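Local coordinates for 2-methyl-aconitate isomerase (Shewanella oneidensis, PDB 5K87), which catalyses the cis-trans isomerization of 2-methyl-aconitate in the 2-methylcitrate route of propionate degradation, at residues T17-T23 and R384-M390; R45-L50 and F102-S106; L49-S55 and S74-I78. The protein carries 1 engineered substitution. All blocks are in the same frame, centred on the assembly; numbering follows the deposited sequence. Where two conformers were deposited one is given.

The three contacts nest along the chain: 49-55 with 74-78 (contact 3) lies inside the loop closed by 45-50 with 102-106 (contact 2), and both lie inside the long loop closed by 17-23 with 384-390 (contact 1). Contacts 2 and 3 share helix 43-53 and touch, their centres about 7 Å apart; contact 1 is centred about 15 Å from contact 3 and about 20 Å from contact 2. Strand 24-30 lies between contacts 1 and 3, pairing with strands 12-21 and 75-81. Contact 1 joins strands from near the two ends of the chain, beside the dimer interface, while contacts 2 and 3 seat one helix against neighbouring strands, contact 3 including substrate-binding positions.

Contact 1. Residues T17-T23 and R384-M390; sequences TYMRGGT and RSARVLM
Thr-17 and Val-388 meet methyl to methyl, CG2 to CG1 at 3.8 Å, their side chains crossing at about a right angle. The antiparallel pairing then contains a classic beta bulge: Leu-389 and Met-390 both face Tyr-18, whose carbonyl O accepts from Leu-389 N (2.8 Å) and Met-390 N (3.1 Å). Met-19, bent at chi3 (65°), brings CE to 4.0 Å from Val-388 CG2. Arg-20 begins extended, CG anti to the backbone N (chi1 177°), then folds at chi3, letting NH1 and NH2 grip Ser-385 OG end-on, each at 3.0 Å and near the guanidinium plane. NH1 also donates to Gly-22 O, and NE forms a salt bridge with Asp-64 of the second subunit. A methionine in its place would probably leave Ser-385 OG and Gly-22 O without these donors and weaken the hold on that aspartate. Gly-22, at positive phi, gives its N-H to Ser-385 O (2.9 Å). Thr-23 OG1 and Arg-384 NH2 share a water, and Arg-384 bonds Asn-111, which binds substrate. Arg-387 NH1 donates to Gln-11 OE1 and NH2 bridges to the same Asp-64, both of the second subunit, so this dimer-interface carboxylate probably offsets part of the two arginines' positive charge.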
loop_
_atom_site.group_PDB
_atom_site.type_symbol
_atom_site.label_atom_id
_atom_site.label_comp_id
_atom_site.label_asym_id
_atom_site.label_seq_id
_atom_site.Cartn_x
_atom_site.Cartn_y
_atom_site.Cartn_z
ATOM N N THR A 17 12.126 -2.921 11.965
ATOM C CA THR A 17 12.618 -2.095 10.877
ATOM C C THR A 17 11.796 -2.403 9.634
ATOM O O THR A 17 11.627 -3.574 9.268
ATOM C CB THR A 17 14.092 -2.389 10.591
ATOM O OG1 THR A 17 14.851 -2.229 11.795
ATOM C CG2 THR A 17 14.625 -1.434 9.551
ATOM N N TYR A 18 11.306 -1.366 8.977
ATOM C CA TYR A 18 10.542 -1.497 7.755
ATOM C C TYR A 18 11.497 -1.210 6.600
ATOM O O TYR A 18 12.130 -0.136 6.563
ATOM C CB TYR A 18 9.402 -0.489 7.817
ATOM C CG TYR A 18 8.426 -0.464 6.671
ATOM C CD1 TYR A 18 7.741 -1.607 6.264
ATOM C CD2 TYR A 18 8.146 0.731 6.035
ATOM C CE1 TYR A 18 6.804 -1.532 5.236
ATOM C CE2 TYR A 18 7.225 0.805 5.020
ATOM C CZ TYR A 18 6.563 -0.326 4.628
ATOM O OH TYR A 18 5.646 -0.205 3.610
ATOM N N MET A 19 11.646 -2.181 5.694
ATOM C CA MET A 19 12.668 -2.106 4.648
ATOM C C MET A 19 12.096 -2.422 3.290
ATOM O O MET A 19 11.155 -3.222 3.172
ATOM C CB MET A 19 13.808 -3.099 4.902
ATOM C CG MET A 19 14.468 -2.951 6.248
ATOM S SD MET A 19 15.910 -4.012 6.436
ATOM C CE MET A 19 17.031 -3.349 5.202
ATOM N N ARG A 20 12.672 -1.812 2.258
ATOM C CA ARG A 20 12.546 -2.342 0.909
ATOM C C ARG A 20 13.688 -3.315 0.636
ATOM O O ARG A 20 14.854 -3.009 0.924
ATOM C CB ARG A 20 12.581 -1.229 -0.140
ATOM C CG ARG A 20 12.531 -1.783 -1.555
ATOM C CD ARG A 20 12.745 -0.734 -2.656
ATOM N NE ARG A 20 14.077 -0.122 -2.618
ATOM C CZ ARG A 20 15.199 -0.725 -2.997
ATOM N NH1 ARG A 20 15.183 -1.973 -3.446
ATOM N NH2 ARG A 20 16.354 -0.068 -2.915
ATOM N N GLY A 21 13.361 -4.494 0.111
ATOM C CA GLY A 21 14.352 -5.400 -0.444
ATOM C C GLY A 21 13.910 -5.745 -1.849
ATOM O O GLY A 21 12.793 -6.223 -2.034
ATOM N N GLY A 22 14.754 -5.482 -2.843
ATOM C CA GLY A 22 14.341 -5.677 -4.221
ATOM C C GLY A 22 13.060 -4.906 -4.496
ATOM O O GLY A 22 12.941 -3.728 -4.136
ATOM N N THR A 23 12.080 -5.579 -5.095
ATOM C CA THR A 23 10.802 -4.958 -5.428
ATOM C C THR A 23 9.710 -5.237 -4.392
ATOM O O THR A 23 8.528 -5.230 -4.732
ATOM C CB THR A 23 10.324 -5.423 -6.813
ATOM O OG1 THR A 23 10.334 -6.856 -6.879
ATOM C CG2 THR A 23 11.255 -4.905 -7.888
ATOM N N ARG A 384 20.214 -7.444 -6.460
ATOM C CA ARG A 384 19.091 -6.677 -5.947
ATOM C C ARG A 384 19.674 -5.445 -5.245
ATOM O O ARG A 384 20.807 -5.045 -5.536
ATOM C CB ARG A 384 18.238 -7.562 -5.021
ATOM C CG ARG A 384 17.665 -8.832 -5.685
ATOM C CD ARG A 384 16.340 -8.602 -6.425
ATOM N NE ARG A 384 16.498 -8.008 -7.748
ATOM C CZ ARG A 384 15.478 -7.683 -8.533
ATOM N NH1 ARG A 384 15.694 -7.174 -9.735
ATOM N NH2 ARG A 384 14.231 -7.850 -8.108
ATOM N N SER A 385 18.894 -4.820 -4.370
ATOM C CA SER A 385 19.340 -3.698 -3.546
ATOM C C SER A 385 18.372 -3.653 -2.380
ATOM O O SER A 385 17.338 -4.339 -2.405
ATOM C CB SER A 385 19.309 -2.383 -4.323
ATOM O OG SER A 385 17.978 -1.977 -4.630
ATOM N N ALA A 386 18.696 -2.862 -1.358
ATOM C CA ALA A 386 17.836 -2.749 -0.188
ATOM C C ALA A 386 18.059 -1.442 0.519
ATOM O O ALA A 386 19.134 -0.850 0.429
ATOM C CB ALA A 386 18.115 -3.883 0.774
ATOM N N ARG A 387 17.056 -0.995 1.261
ATOM C CA ARG A 387 17.234 0.160 2.123
ATOM C C ARG A 387 16.206 0.178 3.234
ATOM O O ARG A 387 15.071 -0.293 3.072
ATOM C CB ARG A 387 17.211 1.472 1.332
ATOM C CG ARG A 387 15.979 1.669 0.490
ATOM C CD ARG A 387 15.977 2.999 -0.280
ATOM N NE ARG A 387 15.734 4.120 0.616
ATOM C CZ ARG A 387 14.589 4.795 0.750
ATOM N NH1 ARG A 387 14.555 5.756 1.641
ATOM N NH2 ARG A 387 13.511 4.547 0.019
ATOM N N VAL A 388 16.607 0.740 4.360
ATOM C CA VAL A 388 15.696 1.019 5.437
ATOM C C VAL A 388 14.786 2.186 5.074
ATOM O O VAL A 388 15.254 3.254 4.634
ATOM C CB VAL A 388 16.477 1.354 6.703
ATOM C CG1 VAL A 388 15.535 1.831 7.809
ATOM C CG2 VAL A 388 17.282 0.150 7.148
ATOM N N LEU A 389 13.482 1.973 5.271
ATOM C CA LEU A 389 12.470 3.007 5.093
ATOM C C LEU A 389 12.108 3.679 6.418
ATOM O O LEU A 389 11.983 4.902 6.495
ATOM C CB LEU A 389 11.213 2.395 4.460
ATOM C CG LEU A 389 11.448 1.630 3.156
ATOM C CD1 LEU A 389 10.149 1.004 2.659
ATOM C CD2 LEU A 389 12.044 2.528 2.094
ATOM N N MET A 390 11.926 2.877 7.457
ATOM C CA MET A 390 11.602 3.398 8.780
ATOM C C MET A 390 12.127 2.419 9.813
ATOM O O MET A 390 12.098 1.206 9.599
ATOM C CB MET A 390 10.095 3.597 8.960
ATOM C CG MET A 390 9.724 4.365 10.235
ATOM S SD MET A 390 7.996 4.867 10.258
ATOM C CE MET A 390 8.028 5.960 11.671
HETATM O O HOH W 1 11.406 -8.111 -9.129
#

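Contact 2. Residues R45-L50 and F102-S106; sequences RDALLL and FVDWS
Asp-46 of helix 43-53 reaches across to Val-103 and Trp-105. Asp-46 CB lies 4.2 Å from Val-103 CG2. From there CG sits anti to the carbonyl carbon (chi1 -70°), which sets the carboxylate beside the valine, Asp-46 CG approaching Val-103 CB to 4.1 Å. At the tip the two oxygens part company. OD1 accepts from the indole N-H of Trp-105, NE1 to OD1 being 3.0 Å, in a somewhat bent bond (148° at the hydrogen) that meets the oxygen on its syn side but tilted out of the carboxylate plane. The carboxylate and ring planes are only 17° apart, and OD1 lies near the plane of the ring, at its edge. OD2 accepts a hydrogen bond from a water 2.8 Å away, and that water accepts in turn from Val-103 N.

Further along the same indole edge, Trp-105 CH2 abuts Leu-49 CD1 at 3.5 Å, and Arg-45 CD comes obliquely to 4.0 Å from Trp-105 CZ2. Val-103 CG1 lies over one face of the ring, toward its rim. One turn along the helix from Asp-46, Leu-50 lies alongside Val-103, the two pointing opposite ways, with Leu-50 CG 3.9 Å from Val-103 CG2.

This packing seats helix 43-53 against short strand 103-104, which pairs with strand 89-96; Trp-105 also touches Leu-92 of that strand. The indole N-H is satisfied by a carboxylate, which receives one neutral donor at each oxygen; these, with the solvent its partial exposure admits, probably stabilise its negative charge.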
loop_
_atom_site.group_PDB
_atom_site.type_symbol
_atom_site.label_atom_id
_atom_site.label_comp_id
_atom_site.label_asym_id
_atom_site.label_seq_id
_atom_site.Cartn_x
_atom_site.Cartn_y
_atom_site.Cartn_z
ATOM N N ARG A 45 2.977 -15.754 17.759
ATOM C CA ARG A 45 3.766 -15.106 16.723
ATOM C C ARG A 45 2.880 -14.697 15.547
ATOM O O ARG A 45 2.940 -13.561 15.077
ATOM C CB ARG A 45 4.870 -16.047 16.251
ATOM C CG ARG A 45 5.614 -15.515 15.039
ATOM C CD ARG A 45 6.740 -16.429 14.623
ATOM N NE ARG A 45 7.804 -16.431 15.623
ATOM C CZ ARG A 45 8.917 -17.149 15.537
ATOM N NH1 ARG A 45 9.824 -17.064 16.505
ATOM N NH2 ARG A 45 9.134 -17.948 14.496
ATOM N N ASP A 46 2.048 -15.619 15.070
ATOM C CA ASP A 46 1.219 -15.334 13.911
ATOM C C ASP A 46 0.251 -14.195 14.197
ATOM O O ASP A 46 0.066 -13.316 13.364
ATOM C CB ASP A 46 0.438 -16.570 13.460
ATOM C CG ASP A 46 1.317 -17.642 12.856
ATOM O OD1 ASP A 46 2.509 -17.394 12.585
ATOM O OD2 ASP A 46 0.798 -18.763 12.622
ATOM N N ALA A 47 -0.354 -14.197 15.381
ATOM C CA ALA A 47 -1.297 -13.146 15.747
ATOM C C ALA A 47 -0.623 -11.772 15.784
ATOM O O ALA A 47 -1.207 -10.775 15.354
ATOM C CB ALA A 47 -1.944 -13.445 17.085
ATOM N N LEU A 48 0.592 -11.722 16.318
ATOM C CA LEU A 48 1.345 -10.476 16.378
ATOM C C LEU A 48 1.617 -9.956 14.974
ATOM O O LEU A 48 1.362 -8.788 14.668
ATOM C CB LEU A 48 2.667 -10.683 17.115
ATOM C CG LEU A 48 3.635 -9.503 17.067
ATOM C CD1 LEU A 48 3.026 -8.293 17.739
ATOM C CD2 LEU A 48 4.948 -9.893 17.720
ATOM N N LEU A 49 2.108 -10.830 14.105
ATOM C CA LEU A 49 2.478 -10.419 12.759
ATOM C C LEU A 49 1.253 -9.994 11.958
ATOM O O LEU A 49 1.298 -9.026 11.203
ATOM C CB LEU A 49 3.231 -11.537 12.046
ATOM C CG LEU A 49 4.566 -11.899 12.700
ATOM C CD1 LEU A 49 5.233 -13.048 11.994
ATOM C CD2 LEU A 49 5.476 -10.709 12.704
ATOM N N LEU A 50 0.152 -10.725 12.109
ATOM C CA LEU A 50 -1.096 -10.329 11.471
ATOM C C LEU A 50 -1.498 -8.915 11.870
ATOM O O LEU A 50 -1.843 -8.088 11.009
ATOM C CB LEU A 50 -2.212 -11.318 11.821
ATOM C CG LEU A 50 -2.174 -12.650 11.068
ATOM C CD1 LEU A 50 -2.978 -13.701 11.826
ATOM C CD2 LEU A 50 -2.726 -12.493 9.661
ATOM N N PHE A 102 -4.014 -15.770 8.666
ATOM C CA PHE A 102 -3.067 -16.819 8.330
ATOM C C PHE A 102 -1.735 -16.222 7.901
ATOM O O PHE A 102 -1.693 -15.276 7.112
ATOM C CB PHE A 102 -3.618 -17.689 7.202
ATOM C CG PHE A 102 -2.796 -18.914 6.950
ATOM C CD1 PHE A 102 -2.851 -19.968 7.836
ATOM C CD2 PHE A 102 -1.948 -19.009 5.856
ATOM C CE1 PHE A 102 -2.099 -21.104 7.637
ATOM C CE2 PHE A 102 -1.183 -20.155 5.648
ATOM C CZ PHE A 102 -1.262 -21.200 6.542
ATOM N N VAL A 103 -0.654 -16.767 8.438
ATOM C CA VAL A 103 0.684 -16.415 7.978
ATOM C C VAL A 103 1.303 -17.687 7.415
ATOM O O VAL A 103 1.314 -18.716 8.093
ATOM C CB VAL A 103 1.564 -15.859 9.118
ATOM C CG1 VAL A 103 2.920 -15.440 8.567
ATOM C CG2 VAL A 103 0.880 -14.679 9.788
ATOM N N ASP A 104 1.774 -17.622 6.170
ATOM C CA ASP A 104 2.330 -18.785 5.496
ATOM C C ASP A 104 3.847 -18.803 5.620
ATOM O O ASP A 104 4.522 -17.845 5.232
ATOM C CB ASP A 104 1.928 -18.783 4.030
ATOM C CG ASP A 104 2.110 -20.129 3.387
ATOM O OD1 ASP A 104 3.259 -20.598 3.321
ATOM O OD2 ASP A 104 1.108 -20.714 2.932
ATOM N N TRP A 105 4.371 -19.897 6.169
ATOM C CA TRP A 105 5.799 -20.067 6.412
ATOM C C TRP A 105 6.425 -21.119 5.493
ATOM O O TRP A 105 7.521 -21.613 5.770
ATOM C CB TRP A 105 6.046 -20.460 7.878
ATOM C CG TRP A 105 5.492 -19.476 8.853
ATOM C CD1 TRP A 105 4.268 -19.528 9.469
ATOM C CD2 TRP A 105 6.124 -18.273 9.317
ATOM N NE1 TRP A 105 4.108 -18.437 10.284
ATOM C CE2 TRP A 105 5.231 -17.653 10.212
ATOM C CE3 TRP A 105 7.365 -17.669 9.074
ATOM C CZ2 TRP A 105 5.532 -16.457 10.857
ATOM C CZ3 TRP A 105 7.660 -16.476 9.711
ATOM C CH2 TRP A 105 6.749 -15.881 10.594
ATOM N N SER A 106 5.753 -21.460 4.400
ATOM C CA SER A 106 6.220 -22.542 3.532
ATOM C C SER A 106 7.278 -22.140 2.502
ATOM O O SER A 106 7.833 -23.008 1.827
ATOM C CB SER A 106 5.035 -23.210 2.820
ATOM O OG SER A 106 4.470 -22.370 1.832
HETATM O O HOH W 2 -1.132 -18.676 10.605
#

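Contact 3. Residues L49-S55 and S74-I78; sequences LLRVIGS and SETVI. Engineered in segment 74-78: Glu-75 (natural residue Lys).
Ile-53 and Thr-76 form the middle of the contact, the isoleucine CG1 lying 3.6 Å from the threonine CG2. With chi1 of Ile-53 at -72° and chi2 at -68°, its branches divide the work: CG2, anti to the backbone N, presses on Ser-74 OG at 3.4 Å, while CD1 turns toward the carbonyl O of Glu-75, 3.8 Å away. Thr-76 holds OG1 between its backbone N and carbonyl carbon (chi1 60°), leaving CG2 to face the isoleucine. One helical turn earlier, Leu-49 sets CD1 against Thr-76 OG1 at 3.6 Å and CD2 against Thr-76 CG2 at 4.0 Å; its CD1 also reaches Ile-78 CD1.

The helix ends here in a Schellman motif, with Gly-54 at positive phi as the C-prime residue and Ser-55 N bonded to Leu-50 O at 2.9 Å. Up to this end the helix packs through Leu-49 and Ile-53 on strand 75-81, a strand flanked by 24-30 and 89-96. The hydroxyls that meet these apolar branches have partners elsewhere: Ser-74 OG bonds Val-96 O, and Thr-76 OG1 bonds Gly-94 O. Glu-75, an engineered replacement of lysine at a substrate-binding position, directs its CB away from the helix, and its side chain lies beside Cys-109, Ser-24 and a bound malonate.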
loop_
_atom_site.group_PDB
_atom_site.type_symbol
_atom_site.label_atom_id
_atom_site.label_comp_id
_atom_site.label_asym_id
_atom_site.label_seq_id
_atom_site.Cartn_x
_atom_site.Cartn_y
_atom_site.Cartn_z
ATOM N N LEU A 49 2.108 -10.830 14.105
ATOM C CA LEU A 49 2.478 -10.419 12.759
ATOM C C LEU A 49 1.253 -9.994 11.958
ATOM O O LEU A 49 1.298 -9.026 11.203
ATOM C CB LEU A 49 3.231 -11.537 12.046
ATOM C CG LEU A 49 4.566 -11.899 12.700
ATOM C CD1 LEU A 49 5.233 -13.048 11.994
ATOM C CD2 LEU A 49 5.476 -10.709 12.704
ATOM N N LEU A 50 0.152 -10.725 12.109
ATOM C CA LEU A 50 -1.096 -10.329 11.471
ATOM C C LEU A 50 -1.498 -8.915 11.870
ATOM O O LEU A 50 -1.843 -8.088 11.009
ATOM C CB LEU A 50 -2.212 -11.318 11.821
ATOM C CG LEU A 50 -2.174 -12.650 11.068
ATOM C CD1 LEU A 50 -2.978 -13.701 11.826
ATOM C CD2 LEU A 50 -2.726 -12.493 9.661
ATOM N N ARG A 51 -1.436 -8.613 13.155
ATOM C CA ARG A 51 -1.870 -7.313 13.625
ATOM C C ARG A 51 -0.908 -6.209 13.202
ATOM O O ARG A 51 -1.334 -5.103 12.893
ATOM C CB ARG A 51 -2.038 -7.338 15.142
ATOM C CG ARG A 51 -2.838 -6.181 15.681
ATOM C CD ARG A 51 -4.258 -6.171 15.126
ATOM N NE ARG A 51 -4.921 -4.926 15.483
ATOM C CZ ARG A 51 -4.771 -3.792 14.812
ATOM N NH1 ARG A 51 -3.991 -3.755 13.731
ATOM N NH2 ARG A 51 -5.411 -2.706 15.205
ATOM N N VAL A 52 0.389 -6.504 13.186
ATOM C CA VAL A 52 1.358 -5.509 12.714
ATOM C C VAL A 52 1.045 -5.112 11.266
ATOM O O VAL A 52 1.061 -3.938 10.907
ATOM C CB VAL A 52 2.808 -6.018 12.819
ATOM C CG1 VAL A 52 3.763 -5.101 12.062
ATOM C CG2 VAL A 52 3.224 -6.147 14.288
ATOM N N ILE A 53 0.753 -6.110 10.435
ATOM C CA ILE A 53 0.513 -5.892 9.015
ATOM C C ILE A 53 -0.885 -5.311 8.720
ATOM O O ILE A 53 -1.065 -4.602 7.735
ATOM C CB ILE A 53 0.781 -7.211 8.254
ATOM C CG1 ILE A 53 2.280 -7.507 8.214
ATOM C CG2 ILE A 53 0.171 -7.209 6.862
ATOM C CD1 ILE A 53 3.092 -6.526 7.356
ATOM N N GLY A 54 -1.860 -5.619 9.574
ATOM C CA GLY A 54 -3.214 -5.103 9.420
ATOM C C GLY A 54 -4.194 -6.134 8.879
ATOM O O GLY A 54 -5.198 -5.774 8.256
ATOM N N SER A 55 -3.915 -7.409 9.132
ATOM C CA SER A 55 -4.719 -8.536 8.657
ATOM C C SER A 55 -5.352 -9.287 9.819
ATOM O O SER A 55 -4.888 -9.181 10.949
ATOM C CB SER A 55 -3.821 -9.503 7.888
ATOM O OG SER A 55 -3.430 -8.958 6.651
ATOM N N SER A 74 2.917 -7.361 1.985
ATOM C CA SER A 74 2.258 -7.951 3.148
ATOM C C SER A 74 3.177 -9.058 3.650
ATOM O O SER A 74 2.874 -10.248 3.558
ATOM C CB SER A 74 0.867 -8.470 2.769
ATOM O OG SER A 74 0.100 -8.835 3.918
ATOM N N GLU A 75 4.333 -8.625 4.156
ATOM C CA GLU A 75 5.509 -9.473 4.330
ATOM C C GLU A 75 6.179 -9.195 5.660
ATOM O O GLU A 75 6.348 -8.029 6.052
ATOM C CB GLU A 75 6.519 -9.249 3.191
ATOM C CG GLU A 75 5.980 -9.657 1.828
ATOM C CD GLU A 75 7.030 -9.780 0.743
ATOM O OE1 GLU A 75 8.182 -9.355 0.922
ATOM O OE2 GLU A 75 6.695 -10.330 -0.324
ATOM N N THR A 76 6.584 -10.268 6.335
ATOM C CA THR A 76 7.307 -10.169 7.590
ATOM C C THR A 76 8.523 -11.075 7.587
ATOM O O THR A 76 8.551 -12.107 6.902
ATOM C CB THR A 76 6.408 -10.527 8.785
ATOM O OG1 THR A 76 5.934 -11.878 8.650
ATOM C CG2 THR A 76 5.222 -9.557 8.868
ATOM N N VAL A 77 9.527 -10.679 8.361
ATOM C CA VAL A 77 10.793 -11.397 8.419
ATOM C C VAL A 77 11.265 -11.445 9.865
ATOM O O VAL A 77 11.237 -10.428 10.570
ATOM C CB VAL A 77 11.863 -10.680 7.567
ATOM C CG1 VAL A 77 13.234 -11.303 7.766
ATOM C CG2 VAL A 77 11.476 -10.678 6.092
ATOM N N ILE A 78 11.679 -12.629 10.314
ATOM C CA ILE A 78 12.286 -12.781 11.632
ATOM C C ILE A 78 13.691 -13.339 11.464
ATOM O O ILE A 78 13.879 -14.389 10.841
ATOM C CB ILE A 78 11.456 -13.715 12.533
ATOM C CG1 ILE A 78 10.071 -13.113 12.783
ATOM C CG2 ILE A 78 12.174 -13.975 13.863
ATOM C CD1 ILE A 78 9.097 -14.079 13.426
#